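Local structure of capsid protein (Infectious hypodermal and hematopoietic necrosis virus, 3N7X) at residues G117-S122 / G206-Y211; T146-I151 / M200-T205. The protein forms the icosahedral shell of a shrimp-infecting densovirus, sixty copies of its beta-barrel fold packing into one capsid that also binds calcium ions. All coordinates share one frame; numbering follows the deposited sequence.

Contact 1 (G117-S122 / G206-Y211)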
loop_
_atom_site.group_PDB
_atom_site.type_symbol
_atom_site.label_atom_id
_atom_site.label_comp_id
_atom_site.label_asym_id
_atom_site.label_seq_id
_atom_site.Cartn_x
_atom_site.Cartn_y
_atom_site.Cartn_z
ATOM N N GLY A 117 12.335 36.482 80.464
ATOM C CA GLY A 117 10.999 36.050 80.814
ATOM C C GLY A 117 10.915 35.038 81.933
ATOM O O GLY A 117 11.921 34.664 82.545
ATOM N N VAL A 118 9.691 34.591 82.192
ATOM C CA VAL A 118 9.422 33.624 83.238
ATOM C C VAL A 118 8.373 32.640 82.793
ATOM O O VAL A 118 7.567 32.918 81.898
ATOM C CB VAL A 118 8.860 34.298 84.497
ATOM C CG1 VAL A 118 8.824 33.312 85.657
ATOM C CG2 VAL A 118 9.698 35.483 84.843
ATOM N N VAL A 119 8.392 31.488 83.441
ATOM C CA VAL A 119 7.414 30.454 83.193
ATOM C C VAL A 119 7.039 29.950 84.570
ATOM O O VAL A 119 7.896 29.473 85.311
ATOM C CB VAL A 119 7.986 29.269 82.392
ATOM C CG1 VAL A 119 6.888 28.245 82.149
ATOM C CG2 VAL A 119 8.542 29.749 81.077
ATOM N N MET A 120 5.772 30.085 84.932
ATOM C CA MET A 120 5.327 29.589 86.222
ATOM C C MET A 120 4.619 28.277 85.943
ATOM O O MET A 120 3.858 28.173 84.978
ATOM C CB MET A 120 4.369 30.573 86.885
ATOM C CG MET A 120 5.007 31.908 87.229
ATOM S SD MET A 120 3.916 32.962 88.215
ATOM C CE MET A 120 2.639 33.400 87.005
ATOM N N HIS A 121 4.882 27.273 86.772
ATOM C CA HIS A 121 4.262 25.975 86.583
ATOM C C HIS A 121 4.199 25.197 87.886
ATOM O O HIS A 121 4.577 25.702 88.941
ATOM C CB HIS A 121 5.049 25.159 85.546
ATOM C CG HIS A 121 6.460 24.848 85.954
ATOM N ND1 HIS A 121 7.518 25.696 85.701
ATOM C CD2 HIS A 121 6.986 23.778 86.600
ATOM C CE1 HIS A 121 8.635 25.162 86.169
ATOM N NE2 HIS A 121 8.339 23.999 86.720
ATOM N N SER A 122 3.700 23.966 87.795
ATOM C CA SER A 122 3.614 23.073 88.939
ATOM C C SER A 122 2.895 23.650 90.152
ATOM O O SER A 122 3.347 23.482 91.286
ATOM C CB SER A 122 5.023 22.648 89.348
ATOM O OG SER A 122 5.677 22.006 88.272
ATOM N N GLY A 206 -1.213 21.874 86.691
ATOM C CA GLY A 206 -0.938 21.409 85.342
ATOM C C GLY A 206 -0.648 22.499 84.323
ATOM O O GLY A 206 -0.068 22.226 83.275
ATOM N N ASP A 207 -1.045 23.733 84.614
ATOM C CA ASP A 207 -0.804 24.825 83.679
ATOM C C ASP A 207 0.634 25.301 83.694
ATOM O O ASP A 207 1.368 25.085 84.656
ATOM C CB ASP A 207 -1.681 26.042 84.000
ATOM C CG ASP A 207 -3.143 25.824 83.675
ATOM O OD1 ASP A 207 -3.471 24.829 82.989
ATOM O OD2 ASP A 207 -3.966 26.668 84.103
ATOM N N ARG A 208 1.018 25.949 82.601
ATOM C CA ARG A 208 2.335 26.556 82.457
ATOM C C ARG A 208 1.993 27.955 81.961
ATOM O O ARG A 208 1.259 28.103 80.988
ATOM C CB ARG A 208 3.193 25.839 81.415
ATOM C CG ARG A 208 3.703 24.479 81.840
ATOM C CD ARG A 208 4.652 23.907 80.800
ATOM N NE ARG A 208 5.923 24.625 80.759
ATOM C CZ ARG A 208 6.936 24.410 81.597
ATOM N NH1 ARG A 208 6.837 23.494 82.559
ATOM N NH2 ARG A 208 8.058 25.105 81.466
ATOM N N LYS A 209 2.488 28.977 82.649
ATOM C CA LYS A 209 2.213 30.352 82.254
ATOM C C LYS A 209 3.523 31.042 81.950
ATOM O O LYS A 209 4.340 31.284 82.842
ATOM C CB LYS A 209 1.472 31.088 83.370
ATOM C CG LYS A 209 0.108 30.492 83.694
ATOM C CD LYS A 209 -0.819 30.539 82.485
ATOM C CE LYS A 209 -2.210 30.035 82.845
ATOM N NZ LYS A 209 -3.165 30.106 81.700
ATOM N N ALA A 210 3.722 31.355 80.677
ATOM C CA ALA A 210 4.952 31.994 80.245
ATOM C C ALA A 210 4.748 33.436 79.821
ATOM O O ALA A 210 3.820 33.754 79.076
ATOM C CB ALA A 210 5.565 31.201 79.108
ATOM N N TYR A 211 5.628 34.303 80.307
ATOM C CA TYR A 211 5.574 35.717 79.978
ATOM C C TYR A 211 6.988 36.126 79.638
ATOM O O TYR A 211 7.929 35.799 80.364
ATOM C CB TYR A 211 5.054 36.512 81.175
ATOM C CG TYR A 211 3.699 36.029 81.637
ATOM C CD1 TYR A 211 2.538 36.357 80.930
ATOM C CD2 TYR A 211 3.583 35.176 82.737
ATOM C CE1 TYR A 211 1.295 35.839 81.306
ATOM C CE2 TYR A 211 2.346 34.652 83.119
ATOM C CZ TYR A 211 1.209 34.986 82.400
ATOM O OH TYR A 211 -0.004 34.448 82.769
HETATM O O HOH W 1 2.668 22.716 85.398
#
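The side chains of R208 and H121 run alongside each other in the same direction, the guanidinium stacked flat over the imidazole with the two planes 24° apart and their centres 4.7 Å from each other. R208 NH1 sits 3.7 Å above one ring face, displaced toward the rim. The arginine chain bends at chi3 (70°), which sets NE; the guanidinium then lies by V119, NH2 3.4 Å from V119 CG1. V119 CG1, anti to the backbone N (chi1 -179°), is the branch beside R208; CG2 meets A210 CB at 3.9 Å. These four side chains share one face of an antiparallel strand pair. On the opposite face, M120 crosses Y211 obliquely and brings its terminal methyl, CE, to the edge of the phenol ring, 4.1 Å from CE2. The backbones run nearly antiparallel, joined by reciprocal N-H...O bonds in the pairs V118-Y211 and M120-K209; of these, K209 N to M120 O spans 2.8 Å. Where the pairing gives out, a water bridges S122 N and D207 O, lying 2.8 Å from D207 O. On its other edge, strand 117-122 bonds through its backbone to strand 281-296, so the contact belongs to a beta-sheet of the capsid barrel. R208 NH1 also donates to the carbonyls of P34 and R36 of a neighbouring subunit, and R36 packs on H121. The M120 and Y211 face thus has a carbon contact across the strands but sends K209 NZ and Y211 OH to E201, whereas R208 carries its charge to those carbonyls at the subunit interface.

Contact 2 (T146-I151 / M200-T205)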
loop_
_atom_site.group_PDB
_atom_site.type_symbol
_atom_site.label_atom_id
_atom_site.label_comp_id
_atom_site.label_asym_id
_atom_site.label_seq_id
_atom_site.Cartn_x
_atom_site.Cartn_y
_atom_site.Cartn_z
ATOM N N THR A 146 -9.725 22.393 92.317
ATOM C CA THR A 146 -10.579 23.473 91.852
ATOM C C THR A 146 -10.057 24.899 92.112
ATOM O O THR A 146 -10.333 25.808 91.332
ATOM C CB THR A 146 -11.989 23.342 92.443
ATOM O OG1 THR A 146 -11.900 23.189 93.865
ATOM C CG2 THR A 146 -12.693 22.140 91.853
ATOM N N PRO A 147 -9.301 25.119 93.201
ATOM C CA PRO A 147 -8.805 26.483 93.441
ATOM C C PRO A 147 -7.864 26.947 92.330
ATOM O O PRO A 147 -7.132 26.144 91.757
ATOM C CB PRO A 147 -8.079 26.361 94.779
ATOM C CG PRO A 147 -8.772 25.204 95.447
ATOM C CD PRO A 147 -8.929 24.227 94.312
ATOM N N TYR A 148 -7.878 28.240 92.027
ATOM C CA TYR A 148 -7.013 28.755 90.977
ATOM C C TYR A 148 -6.543 30.178 91.219
ATOM O O TYR A 148 -7.124 30.918 92.017
ATOM C CB TYR A 148 -7.719 28.665 89.617
ATOM C CG TYR A 148 -8.999 29.463 89.509
ATOM C CD1 TYR A 148 -8.987 30.801 89.113
ATOM C CD2 TYR A 148 -10.229 28.875 89.805
ATOM C CE1 TYR A 148 -10.175 31.536 89.012
ATOM C CE2 TYR A 148 -11.415 29.596 89.711
ATOM C CZ TYR A 148 -11.384 30.921 89.315
ATOM O OH TYR A 148 -12.566 31.619 89.231
ATOM N N LEU A 149 -5.476 30.545 90.517
ATOM C CA LEU A 149 -4.874 31.865 90.618
ATOM C C LEU A 149 -5.393 32.756 89.490
ATOM O O LEU A 149 -5.639 32.276 88.383
ATOM C CB LEU A 149 -3.355 31.731 90.501
ATOM C CG LEU A 149 -2.477 32.980 90.619
ATOM C CD1 LEU A 149 -2.486 33.485 92.055
ATOM C CD2 LEU A 149 -1.054 32.641 90.194
ATOM N N GLU A 150 -5.568 34.045 89.776
ATOM C CA GLU A 150 -6.031 34.994 88.765
ATOM C C GLU A 150 -4.849 35.867 88.346
ATOM O O GLU A 150 -4.088 36.337 89.192
ATOM C CB GLU A 150 -7.156 35.878 89.316
ATOM C CG GLU A 150 -8.349 35.103 89.857
ATOM C CD GLU A 150 -9.496 36.000 90.318
ATOM O OE1 GLU A 150 -9.229 37.106 90.841
ATOM O OE2 GLU A 150 -10.668 35.584 90.176
ATOM N N ILE A 151 -4.689 36.065 87.040
ATOM C CA ILE A 151 -3.598 36.873 86.504
ATOM C C ILE A 151 -4.175 38.000 85.653
ATOM O O ILE A 151 -4.968 37.755 84.739
ATOM C CB ILE A 151 -2.649 35.998 85.660
ATOM C CG1 ILE A 151 -2.102 34.867 86.532
ATOM C CG2 ILE A 151 -1.513 36.838 85.092
ATOM C CD1 ILE A 151 -1.315 33.831 85.777
ATOM N N MET A 200 -7.282 39.056 81.522
ATOM C CA MET A 200 -7.400 38.163 82.654
ATOM C C MET A 200 -7.326 36.710 82.228
ATOM O O MET A 200 -7.898 36.322 81.211
ATOM C CB MET A 200 -8.724 38.393 83.386
ATOM C CG MET A 200 -8.987 37.348 84.458
ATOM S SD MET A 200 -10.643 37.384 85.176
ATOM C CE MET A 200 -10.408 36.342 86.623
ATOM N N GLU A 201 -6.608 35.910 83.005
ATOM C CA GLU A 201 -6.515 34.490 82.726
ATOM C C GLU A 201 -6.321 33.765 84.042
ATOM O O GLU A 201 -5.932 34.372 85.045
ATOM C CB GLU A 201 -5.377 34.173 81.750
ATOM C CG GLU A 201 -3.971 34.197 82.303
ATOM C CD GLU A 201 -2.947 33.788 81.242
ATOM O OE1 GLU A 201 -3.084 32.675 80.680
ATOM O OE2 GLU A 201 -2.010 34.571 80.964
ATOM N N GLN A 202 -6.617 32.472 84.045
ATOM C CA GLN A 202 -6.497 31.672 85.250
ATOM C C GLN A 202 -5.342 30.696 85.158
ATOM O O GLN A 202 -4.940 30.297 84.066
ATOM C CB GLN A 202 -7.783 30.879 85.482
ATOM C CG GLN A 202 -9.041 31.712 85.515
ATOM C CD GLN A 202 -10.288 30.861 85.664
ATOM O OE1 GLN A 202 -10.204 29.636 85.806
ATOM N NE2 GLN A 202 -11.457 31.504 85.639
ATOM N N MET A 203 -4.806 30.318 86.311
ATOM C CA MET A 203 -3.737 29.340 86.352
ATOM C C MET A 203 -4.110 28.297 87.386
ATOM O O MET A 203 -4.472 28.635 88.514
ATOM C CB MET A 203 -2.406 29.966 86.742
ATOM C CG MET A 203 -1.291 28.931 86.825
ATOM S SD MET A 203 0.291 29.605 87.361
ATOM C CE MET A 203 1.380 28.140 87.238
ATOM N N ARG A 204 -4.044 27.031 86.997
ATOM C CA ARG A 204 -4.359 25.949 87.913
ATOM C C ARG A 204 -3.365 24.815 87.749
ATOM O O ARG A 204 -2.457 24.886 86.921
ATOM C CB ARG A 204 -5.788 25.449 87.691
ATOM C CG ARG A 204 -6.260 25.535 86.262
ATOM C CD ARG A 204 -7.597 24.821 86.065
ATOM N NE ARG A 204 -8.736 25.453 86.740
ATOM C CZ ARG A 204 -9.180 26.679 86.479
ATOM N NH1 ARG A 204 -8.567 27.418 85.563
ATOM N NH2 ARG A 204 -10.257 27.152 87.103
ATOM N N THR A 205 -3.523 23.780 88.562
ATOM C CA THR A 205 -2.633 22.635 88.505
ATOM C C THR A 205 -2.454 22.168 87.062
ATOM O O THR A 205 -3.422 22.092 86.297
ATOM C CB THR A 205 -3.187 21.475 89.347
ATOM O OG1 THR A 205 -4.541 21.204 88.956
ATOM C CG2 THR A 205 -3.160 21.834 90.825
HETATM O O HOH W 2 -10.882 24.812 88.185
HETATM O O HOH W 3 -5.589 24.013 90.442
#
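Y148 lays one ring face on the side-chain amide of Q202, the two planes only 10° apart, in a stack beside an antiparallel beta ladder between strands 149-153 and 199-203. Q202 CD comes within 3.4 Å of Y148 CE1, and OE1 stands 3.6 Å above the ring plane, over its centre. R204 approaches the same tyrosine obliquely, its NH2 3.2 Å from Y148 CD2. In the ladder, L149 pairs with M203 and I151 with E201 through reciprocal backbone bonds; the L149 N to M203 O bond is almost straight (172°). On the face of L149, I151 and M203, I151 CD1 packs against M203 CB at 4.1 Å. On the E150 and Q202 side of the ladder, M200 sets CE 3.6 Å from E150 OE2, a carboxylate oxygen that also bonds Y55 of a neighbouring subunit, while E150 OE1 forms a salt bridge with R267. Further out, Q202 NE2 donates to S122 of that same neighbour, which ties the stacked amide into the capsid interface. The other end of the amide is fixed from within segment 200-205: both NH1 and NH2 of R204 donate to Q202 OE1, each at 2.8 Å, with the oxygen in the guanidinium plane.

From the N terminus, 117-122 comes first of the four segments, as part of the long strand 111-131, then 146-151 leading into strand 149-153. Strand 199-203 returns to pair with the latter, closing the loop of contact 2; the chain then turns through a short loop into 208-214, which closes the wider loop of contact 1. Contact 2 is therefore nested within contact 1. The strands belong to two different antiparallel sheets, with 199-203 and 208-214 forming the consecutive link between them. Side chains reinforce that link: K209 NZ makes a 2.8 Å salt bridge to E201 OE1, and Y211 OH probably hydrogen-bonds E201 OE2, so one carboxylate from contact 2 holds two residues of contact 1.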